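N-acetylglucosamine-6-phosphate deacetylase (Thermotoga maritima, PDB 1O12) probably catalyses the metal-dependent removal of the acetyl group from N-acetylglucosamine 6-phosphate, a step in amino-sugar metabolism. Local coordinates at residues P158-T163 with K179-L184; K205-F210 with D232-E237; K258-V263 with L325-S330. All coordinates share one frame; numbering follows the deposited sequence.

All three contacts lie in the amidohydrolase barrel and are largely buried. Contacts 1 and 2 each join two neighbouring parallel strands, through backbone bonds and aliphatic packing, with a lysine–aspartate pair at the more open end. They meet where T163 bonds T208 and where M161 and V183 pack on R206. Contact 2 alone holds a metal ligand, H209, and a buried arginine–glutamate pair. Contact 3 has a different make-up: a strand and the turn before it rest on a helix, with no clear hydrogen bond between 258-263 and 325-330. Contacts 2 and 3 are neighbours in the parallel sheet, since L236 is bonded to G261 and V263.

Contact 1: residues P158-T163 with K179-L184; sequences PAKMLT and KRDIVL
K160 and V183 carry the backbone pairing of two parallel neighbours in the TIM-type barrel: V183 N donates to K160 O (2.8 Å), and L162 N donates to V183 O at 2.9 Å. M161 thus lies beside V183, and L162 beside L184. Selenomethionine M161 runs alongside V183 on the face that meets R206, its CE packing on V183 CG1. The other face is aliphatic: L162 CB touches L184 CD2 at 4.0 Å, while I182 sends CG2 toward L162 and CD1 to A159 CB (3.8 Å). A159, with only a methyl group, packs on I182 and also touches L106 of helix 99-115. An alanine in place of I182 would probably open a gap beside A159 and L162. Toward the exposed end the chemistry turns polar. One water donates to both K160 O and D181 O, and a second to A159 O and R180 O. A bend in the K160 chain, with chi2 at -63°, starts it toward D181, and the long aliphatic stem ends in a weak salt bridge, K160 NZ to D181 OD1 at 3.4 Å.

Contact 2: residues K205-F210 with D232-E237; sequences KRITHF and DDVKLE. With FE (Fe (III) ion), chain C.
R206 and E237 form the polar heart of this contact: both terminal guanidinium nitrogens grip one carboxylate oxygen, E237 OE2, NH2 at 2.8 Å and NH1 at 3.0 Å. The planes stand 84° apart; NH2 meets OE2 nearly in line with its C-O bond, NH1 from above the carboxylate plane. R206 NE makes a salt bridge to E336 and E237 OE1 a hydrogen bond to H61, so both ends of the pair have further partners. The opposite face is apolar and closely packed. L236 CD1 sits over the centre of the F210 ring, 3.5 Å from the centroid, in a CH-pi contact, and L236 CD2 packs on I207 CB at 3.8 Å. Backbone bonds I207 N to K235 O and E237 N to I207 O hold the parallel strands together. The solvent end is looser: the extended K205 chain crosses D233, and NZ to OD1 is a weak salt bridge of 3.3 Å, with D233 OD2 also bonded to Y200. At the other end T208 CG2 covers a face of the H209 ring, whose NE2 binds iron at 2.3 Å. E127 and H188 complete this site at the strand ends of an amidohydrolase TIM barrel.

Contact 3: residues K258-V263 with L325-S330; sequences KANGIV and LAKVSS
This is a strand-to-helix junction of the amidohydrolase barrel, in which the turn leading into strand 262-265 and the start of that strand rest on helix 322-336. V328 is the central side chain of the contact. Its CG1 stands anti to the carbonyl carbon (chi1 -55°) and meets two parts of the other segment: it lies 3.8 Å from I262 CG2, the two side chains running side by side and pointing the same way, and 3.5 Å from A259 O. Branched aliphatic residues suit this place, since each fills space close to its own backbone where helix and strand come near. The backbones do come near: V328 CA points its hydrogen at I262 O, a CA-H...O contact of 3.4 Å with an angle of 147° at the hydrogen. That same oxygen and A259 O both accept from N332 ND2, one turn further along the helix, so one carbonyl of the strand and one of the turn are satisfied by a single side-chain amide.

K327 works differently. Its extended chain passes A259, with CD 4.1 Å from A259 CB, and carries the charged end out beside N260 at the more open edge. A259 is small enough to lie beside that stem and close to V328 CG1 as well, its CB 4.3 Å from that methyl.

On one side of 258-263, strand 235-239 is bonded through L236 to G261 and V263. The helix takes part in backbone bonds to two strands, V328 with L264 of strand 262-265 and S329 with V58 of strand 52-59, while helix 307-318 packs on L325 and S329.

Contact 1: residues P158-T163 with K179-L184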
loop_
_atom_site.group_PDB
_atom_site.type_symbol
_atom_site.label_atom_id
_atom_site.label_comp_id
_atom_site.label_asym_id
_atom_site.label_seq_id
_atom_site.Cartn_x
_atom_site.Cartn_y
_atom_site.Cartn_z
ATOM N N PRO A 158 7.381 -34.545 9.243
ATOM C CA PRO A 158 7.156 -33.274 9.939
ATOM C C PRO A 158 7.254 -31.936 9.173
ATOM O O PRO A 158 7.539 -30.905 9.769
ATOM C CB PRO A 158 8.145 -33.351 11.096
ATOM C CG PRO A 158 9.320 -33.995 10.458
ATOM C CD PRO A 158 8.697 -35.105 9.598
ATOM N N ALA A 159 7.035 -31.941 7.868
ATOM C CA ALA A 159 7.043 -30.667 7.157
ATOM C C ALA A 159 5.776 -29.965 7.659
ATOM O O ALA A 159 4.739 -30.612 7.846
ATOM C CB ALA A 159 6.955 -30.887 5.652
ATOM N N LYS A 160 5.848 -28.658 7.875
ATOM C CA LYS A 160 4.694 -27.931 8.362
ATOM C C LYS A 160 4.372 -26.746 7.502
ATOM O O LYS A 160 3.248 -26.262 7.504
ATOM C CB LYS A 160 4.925 -27.462 9.794
ATOM C CG LYS A 160 4.955 -28.618 10.794
ATOM C CD LYS A 160 3.628 -29.360 10.854
ATOM C CE LYS A 160 3.719 -30.656 11.682
ATOM N NZ LYS A 160 2.470 -31.482 11.668
HETATM N N MSE A 161 5.363 -26.287 6.750
HETATM C CA MSE A 161 5.188 -25.120 5.910
HETATM C C MSE A 161 6.084 -25.232 4.693
HETATM O O MSE A 161 7.127 -25.874 4.735
HETATM C CB MSE A 161 5.529 -23.866 6.704
HETATM C CG MSE A 161 5.244 -22.609 5.967
HETATM SE SE MSE A 161 5.403 -21.030 7.082
HETATM C CE MSE A 161 3.740 -21.130 8.095
ATOM N N LEU A 162 5.700 -24.584 3.613
ATOM C CA LEU A 162 6.487 -24.677 2.403
ATOM C C LEU A 162 6.403 -23.382 1.635
ATOM O O LEU A 162 5.305 -22.912 1.357
ATOM C CB LEU A 162 5.912 -25.811 1.563
ATOM C CG LEU A 162 6.329 -26.282 0.168
ATOM C CD1 LEU A 162 6.608 -25.112 -0.767
ATOM C CD2 LEU A 162 7.487 -27.191 0.316
ATOM N N THR A 163 7.546 -22.798 1.287
ATOM C CA THR A 163 7.531 -21.566 0.491
ATOM C C THR A 163 7.826 -21.847 -0.995
ATOM O O THR A 163 8.900 -22.355 -1.348
ATOM C CB THR A 163 8.552 -20.533 0.993
ATOM O OG1 THR A 163 8.177 -20.096 2.294
ATOM C CG2 THR A 163 8.588 -19.319 0.055
ATOM N N LYS A 179 -3.518 -30.803 2.474
ATOM C CA LYS A 179 -4.279 -31.836 3.182
ATOM C C LYS A 179 -3.358 -32.620 4.110
ATOM O O LYS A 179 -3.829 -33.416 4.905
ATOM C CB LYS A 179 -4.973 -32.800 2.194
ATOM C CG LYS A 179 -3.997 -33.689 1.411
ATOM C CD LYS A 179 -4.604 -34.396 0.178
ATOM C CE LYS A 179 -3.484 -35.157 -0.603
ATOM N NZ LYS A 179 -3.887 -35.746 -1.944
ATOM N N ARG A 180 -2.047 -32.385 4.016
ATOM C CA ARG A 180 -1.078 -33.081 4.863
ATOM C C ARG A 180 -0.633 -32.241 6.067
ATOM O O ARG A 180 0.405 -32.525 6.699
ATOM C CB ARG A 180 0.144 -33.490 4.047
ATOM C CG ARG A 180 -0.211 -34.228 2.797
ATOM C CD ARG A 180 1.019 -34.597 1.999
ATOM N NE ARG A 180 0.615 -34.979 0.655
ATOM C CZ ARG A 180 1.433 -35.470 -0.265
ATOM N NH1 ARG A 180 2.720 -35.647 0.008
ATOM N NH2 ARG A 180 0.950 -35.784 -1.456
ATOM N N ASP A 181 -1.435 -31.221 6.384
ATOM C CA ASP A 181 -1.150 -30.339 7.520
ATOM C C ASP A 181 0.100 -29.511 7.226
ATOM O O ASP A 181 0.943 -29.297 8.090
ATOM C CB ASP A 181 -0.954 -31.165 8.802
ATOM C CG ASP A 181 -1.232 -30.362 10.077
ATOM O OD1 ASP A 181 -0.877 -30.846 11.187
ATOM O OD2 ASP A 181 -1.813 -29.251 9.981
ATOM N N ILE A 182 0.220 -29.086 5.974
ATOM C CA ILE A 182 1.326 -28.247 5.539
ATOM C C ILE A 182 0.754 -26.912 5.016
ATOM O O ILE A 182 -0.160 -26.912 4.193
ATOM C CB ILE A 182 2.143 -28.939 4.421
ATOM C CG1 ILE A 182 2.718 -30.261 4.941
ATOM C CG2 ILE A 182 3.235 -28.004 3.920
ATOM C CD1 ILE A 182 3.590 -31.002 3.934
ATOM N N VAL A 183 1.266 -25.793 5.530
ATOM C CA VAL A 183 0.811 -24.478 5.099
ATOM C C VAL A 183 1.665 -24.013 3.907
ATOM O O VAL A 183 2.895 -24.053 3.976
ATOM C CB VAL A 183 0.950 -23.402 6.243
ATOM C CG1 VAL A 183 0.623 -22.003 5.691
ATOM C CG2 VAL A 183 0.028 -23.729 7.432
ATOM N N LEU A 184 1.021 -23.601 2.813
ATOM C CA LEU A 184 1.751 -23.090 1.649
ATOM C C LEU A 184 1.997 -21.581 1.782
ATOM O O LEU A 184 1.170 -20.857 2.310
ATOM C CB LEU A 184 0.973 -23.358 0.355
ATOM C CG LEU A 184 0.905 -24.821 -0.080
ATOM C CD1 LEU A 184 0.247 -24.897 -1.456
ATOM C CD2 LEU A 184 2.329 -25.419 -0.121
HETATM O O HOH W 1 2.498 -32.501 8.455
HETATM O O HOH W 2 1.066 -26.835 9.278
#

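Contact 2: residues K205-F210 with D232-E237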
loop_
_atom_site.group_PDB
_atom_site.type_symbol
_atom_site.label_atom_id
_atom_site.label_comp_id
_atom_site.label_asym_id
_atom_site.label_seq_id
_atom_site.Cartn_x
_atom_site.Cartn_y
_atom_site.Cartn_z
ATOM N N LYS A 205 -2.925 -18.466 1.511
ATOM C CA LYS A 205 -3.114 -17.113 2.005
ATOM C C LYS A 205 -1.951 -16.524 2.804
ATOM O O LYS A 205 -2.148 -15.790 3.771
ATOM C CB LYS A 205 -4.419 -17.050 2.802
ATOM C CG LYS A 205 -5.638 -17.409 1.976
ATOM C CD LYS A 205 -6.871 -17.513 2.850
ATOM C CE LYS A 205 -8.147 -17.715 2.031
ATOM N NZ LYS A 205 -9.339 -17.749 2.944
ATOM N N ARG A 206 -0.735 -16.789 2.352
ATOM C CA ARG A 206 0.423 -16.293 3.057
ATOM C C ARG A 206 1.590 -15.915 2.110
ATOM O O ARG A 206 1.793 -16.545 1.071
ATOM C CB ARG A 206 0.830 -17.389 4.055
ATOM C CG ARG A 206 1.879 -17.057 5.080
ATOM C CD ARG A 206 2.203 -18.318 5.831
ATOM N NE ARG A 206 3.050 -18.084 6.978
ATOM C CZ ARG A 206 4.349 -17.791 6.934
ATOM N NH1 ARG A 206 4.967 -17.701 5.764
ATOM N NH2 ARG A 206 5.023 -17.594 8.083
ATOM N N ILE A 207 2.341 -14.875 2.467
ATOM C CA ILE A 207 3.507 -14.452 1.685
ATOM C C ILE A 207 4.802 -14.472 2.553
ATOM O O ILE A 207 4.823 -13.920 3.667
ATOM C CB ILE A 207 3.267 -13.078 1.086
ATOM C CG1 ILE A 207 2.143 -13.187 0.051
ATOM C CG2 ILE A 207 4.567 -12.545 0.452
ATOM C CD1 ILE A 207 1.819 -11.905 -0.643
ATOM N N THR A 208 5.852 -15.137 2.044
ATOM C CA THR A 208 7.136 -15.311 2.747
ATOM C C THR A 208 8.007 -14.045 2.676
ATOM O O THR A 208 8.211 -13.468 1.603
ATOM C CB THR A 208 7.889 -16.604 2.193
ATOM O OG1 THR A 208 7.080 -17.750 2.459
ATOM C CG2 THR A 208 9.257 -16.828 2.854
ATOM N N HIS A 209 8.537 -13.668 3.839
ATOM C CA HIS A 209 9.286 -12.421 4.067
ATOM C C HIS A 209 9.035 -11.332 3.022
ATOM O O HIS A 209 9.842 -11.086 2.122
ATOM C CB HIS A 209 10.797 -12.648 4.309
ATOM C CG HIS A 209 11.483 -13.458 3.263
ATOM N ND1 HIS A 209 11.201 -13.339 1.923
ATOM C CD2 HIS A 209 12.450 -14.402 3.364
ATOM C CE1 HIS A 209 11.961 -14.180 1.241
ATOM N NE2 HIS A 209 12.725 -14.838 2.092
ATOM N N PHE A 210 7.860 -10.717 3.168
ATOM C CA PHE A 210 7.358 -9.629 2.326
ATOM C C PHE A 210 8.147 -8.361 2.662
ATOM O O PHE A 210 8.337 -8.031 3.834
ATOM C CB PHE A 210 5.872 -9.414 2.650
ATOM C CG PHE A 210 5.225 -8.270 1.909
ATOM C CD1 PHE A 210 4.485 -8.506 0.755
ATOM C CD2 PHE A 210 5.337 -6.960 2.382
ATOM C CE1 PHE A 210 3.868 -7.473 0.084
ATOM C CE2 PHE A 210 4.725 -5.911 1.720
ATOM C CZ PHE A 210 3.986 -6.163 0.567
ATOM N N ASP A 232 -7.092 -8.769 2.168
ATOM C CA ASP A 232 -7.198 -8.695 3.620
ATOM C C ASP A 232 -6.913 -9.940 4.443
ATOM O O ASP A 232 -6.471 -9.817 5.573
ATOM C CB ASP A 232 -8.558 -8.142 3.977
ATOM C CG ASP A 232 -8.641 -6.646 3.734
ATOM O OD1 ASP A 232 -8.112 -6.174 2.675
ATOM O OD2 ASP A 232 -9.231 -5.947 4.606
ATOM N N ASP A 233 -7.149 -11.130 3.893
ATOM C CA ASP A 233 -6.879 -12.353 4.644
ATOM C C ASP A 233 -5.582 -13.088 4.270
ATOM O O ASP A 233 -5.415 -14.249 4.620
ATOM C CB ASP A 233 -8.048 -13.312 4.520
ATOM C CG ASP A 233 -8.357 -13.617 3.111
ATOM O OD1 ASP A 233 -9.290 -14.406 2.866
ATOM O OD2 ASP A 233 -7.653 -13.051 2.239
ATOM N N VAL A 234 -4.698 -12.420 3.540
ATOM C CA VAL A 234 -3.383 -12.963 3.170
ATOM C C VAL A 234 -2.459 -12.363 4.224
ATOM O O VAL A 234 -2.403 -11.133 4.372
ATOM C CB VAL A 234 -2.878 -12.436 1.792
ATOM C CG1 VAL A 234 -1.372 -12.628 1.682
ATOM C CG2 VAL A 234 -3.562 -13.150 0.671
ATOM N N LYS A 235 -1.736 -13.192 4.960
ATOM C CA LYS A 235 -0.852 -12.630 5.972
ATOM C C LYS A 235 0.556 -12.445 5.390
ATOM O O LYS A 235 0.952 -13.180 4.481
ATOM C CB LYS A 235 -0.820 -13.529 7.211
ATOM C CG LYS A 235 -2.193 -13.862 7.778
ATOM C CD LYS A 235 -2.064 -14.414 9.195
ATOM C CE LYS A 235 -3.410 -14.805 9.784
ATOM N NZ LYS A 235 -4.436 -13.734 9.569
ATOM N N LEU A 236 1.309 -11.479 5.907
ATOM C CA LEU A 236 2.641 -11.234 5.390
ATOM C C LEU A 236 3.669 -11.398 6.475
ATOM O O LEU A 236 3.516 -10.848 7.569
ATOM C CB LEU A 236 2.761 -9.813 4.835
ATOM C CG LEU A 236 1.647 -9.256 3.941
ATOM C CD1 LEU A 236 1.978 -7.837 3.514
ATOM C CD2 LEU A 236 1.492 -10.161 2.730
ATOM N N GLU A 237 4.728 -12.155 6.213
ATOM C CA GLU A 237 5.714 -12.249 7.257
ATOM C C GLU A 237 6.702 -11.088 7.042
ATOM O O GLU A 237 6.997 -10.722 5.922
ATOM C CB GLU A 237 6.363 -13.659 7.299
ATOM C CG GLU A 237 7.388 -14.008 6.278
ATOM C CD GLU A 237 7.914 -15.446 6.428
ATOM O OE1 GLU A 237 9.005 -15.713 5.897
ATOM O OE2 GLU A 237 7.250 -16.317 7.049
HETATM FE FE FE C . 14.300 -16.420 1.473
#

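Contact 3: residues K258-V263 with L325-S330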
loop_
_atom_site.group_PDB
_atom_site.type_symbol
_atom_site.label_atom_id
_atom_site.label_comp_id
_atom_site.label_asym_id
_atom_site.label_seq_id
_atom_site.Cartn_x
_atom_site.Cartn_y
_atom_site.Cartn_z
ATOM N N LYS A 258 -2.556 -3.911 9.161
ATOM C CA LYS A 258 -2.946 -3.883 10.584
ATOM C C LYS A 258 -2.298 -5.071 11.230
ATOM O O LYS A 258 -1.712 -5.879 10.536
ATOM C CB LYS A 258 -4.470 -3.963 10.784
ATOM C CG LYS A 258 -5.246 -2.864 10.090
ATOM C CD LYS A 258 -4.718 -1.456 10.399
ATOM C CE LYS A 258 -5.418 -0.412 9.467
ATOM N NZ LYS A 258 -4.817 0.987 9.437
ATOM N N ALA A 259 -2.404 -5.181 12.554
ATOM C CA ALA A 259 -1.803 -6.296 13.305
ATOM C C ALA A 259 -2.273 -7.665 12.824
ATOM O O ALA A 259 -1.496 -8.607 12.760
ATOM C CB ALA A 259 -2.104 -6.141 14.773
ATOM N N ASN A 260 -3.542 -7.746 12.459
ATOM C CA ASN A 260 -4.171 -8.980 11.981
ATOM C C ASN A 260 -3.538 -9.606 10.734
ATOM O O ASN A 260 -3.715 -10.793 10.495
ATOM C CB ASN A 260 -5.661 -8.713 11.690
ATOM C CG ASN A 260 -6.307 -7.752 12.713
ATOM O OD1 ASN A 260 -5.758 -6.657 13.046
ATOM N ND2 ASN A 260 -7.481 -8.147 13.216
ATOM N N GLY A 261 -2.807 -8.829 9.934
ATOM C CA GLY A 261 -2.236 -9.380 8.719
ATOM C C GLY A 261 -0.726 -9.473 8.652
ATOM O O GLY A 261 -0.171 -9.573 7.565
ATOM N N ILE A 262 -0.059 -9.448 9.806
ATOM C CA ILE A 262 1.404 -9.519 9.856
ATOM C C ILE A 262 1.927 -10.636 10.758
ATOM O O ILE A 262 1.455 -10.842 11.871
ATOM C CB ILE A 262 1.976 -8.183 10.322
ATOM C CG1 ILE A 262 1.895 -7.171 9.187
ATOM C CG2 ILE A 262 3.380 -8.355 10.833
ATOM C CD1 ILE A 262 1.940 -5.725 9.694
ATOM N N VAL A 263 2.911 -11.361 10.263
ATOM C CA VAL A 263 3.484 -12.442 11.033
ATOM C C VAL A 263 4.940 -12.134 11.304
ATOM O O VAL A 263 5.741 -12.046 10.368
ATOM C CB VAL A 263 3.360 -13.756 10.269
ATOM C CG1 VAL A 263 4.420 -14.761 10.730
ATOM C CG2 VAL A 263 2.001 -14.328 10.513
ATOM N N LEU A 325 0.943 -6.688 19.312
ATOM C CA LEU A 325 2.227 -7.358 19.245
ATOM C C LEU A 325 2.037 -8.838 19.506
ATOM O O LEU A 325 2.829 -9.648 19.040
ATOM C CB LEU A 325 3.191 -6.817 20.284
ATOM C CG LEU A 325 4.127 -5.673 19.912
ATOM C CD1 LEU A 325 4.997 -5.356 21.146
ATOM C CD2 LEU A 325 4.980 -6.049 18.713
ATOM N N ALA A 326 1.001 -9.190 20.260
ATOM C CA ALA A 326 0.729 -10.591 20.522
ATOM C C ALA A 326 0.248 -11.280 19.240
ATOM O O ALA A 326 0.503 -12.476 19.020
ATOM C CB ALA A 326 -0.327 -10.737 21.604
ATOM N N LYS A 327 -0.445 -10.535 18.386
ATOM C CA LYS A 327 -0.955 -11.145 17.170
ATOM C C LYS A 327 0.179 -11.407 16.208
ATOM O O LYS A 327 0.286 -12.495 15.653
ATOM C CB LYS A 327 -1.993 -10.252 16.528
ATOM C CG LYS A 327 -3.196 -10.010 17.399
ATOM C CD LYS A 327 -4.189 -9.143 16.640
ATOM C CE LYS A 327 -5.514 -9.060 17.345
ATOM N NZ LYS A 327 -6.510 -8.439 16.427
ATOM N N VAL A 328 1.043 -10.407 16.046
ATOM C CA VAL A 328 2.163 -10.535 15.143
ATOM C C VAL A 328 3.276 -11.433 15.658
ATOM O O VAL A 328 4.023 -11.998 14.865
ATOM C CB VAL A 328 2.758 -9.147 14.774
ATOM C CG1 VAL A 328 1.653 -8.259 14.220
ATOM C CG2 VAL A 328 3.458 -8.484 15.986
ATOM N N SER A 329 3.386 -11.583 16.974
ATOM C CA SER A 329 4.447 -12.424 17.509
ATOM C C SER A 329 4.033 -13.864 17.785
ATOM O O SER A 329 4.896 -14.711 17.955
ATOM C CB SER A 329 5.069 -11.818 18.767
ATOM O OG SER A 329 4.120 -11.762 19.809
ATOM N N SER A 330 2.742 -14.161 17.841
ATOM C CA SER A 330 2.350 -15.558 18.063
ATOM C C SER A 330 0.967 -15.964 17.552
ATOM O O SER A 330 0.843 -16.937 16.824
ATOM C CB SER A 330 2.464 -15.941 19.559
ATOM O OG SER A 330 1.349 -15.483 20.325
#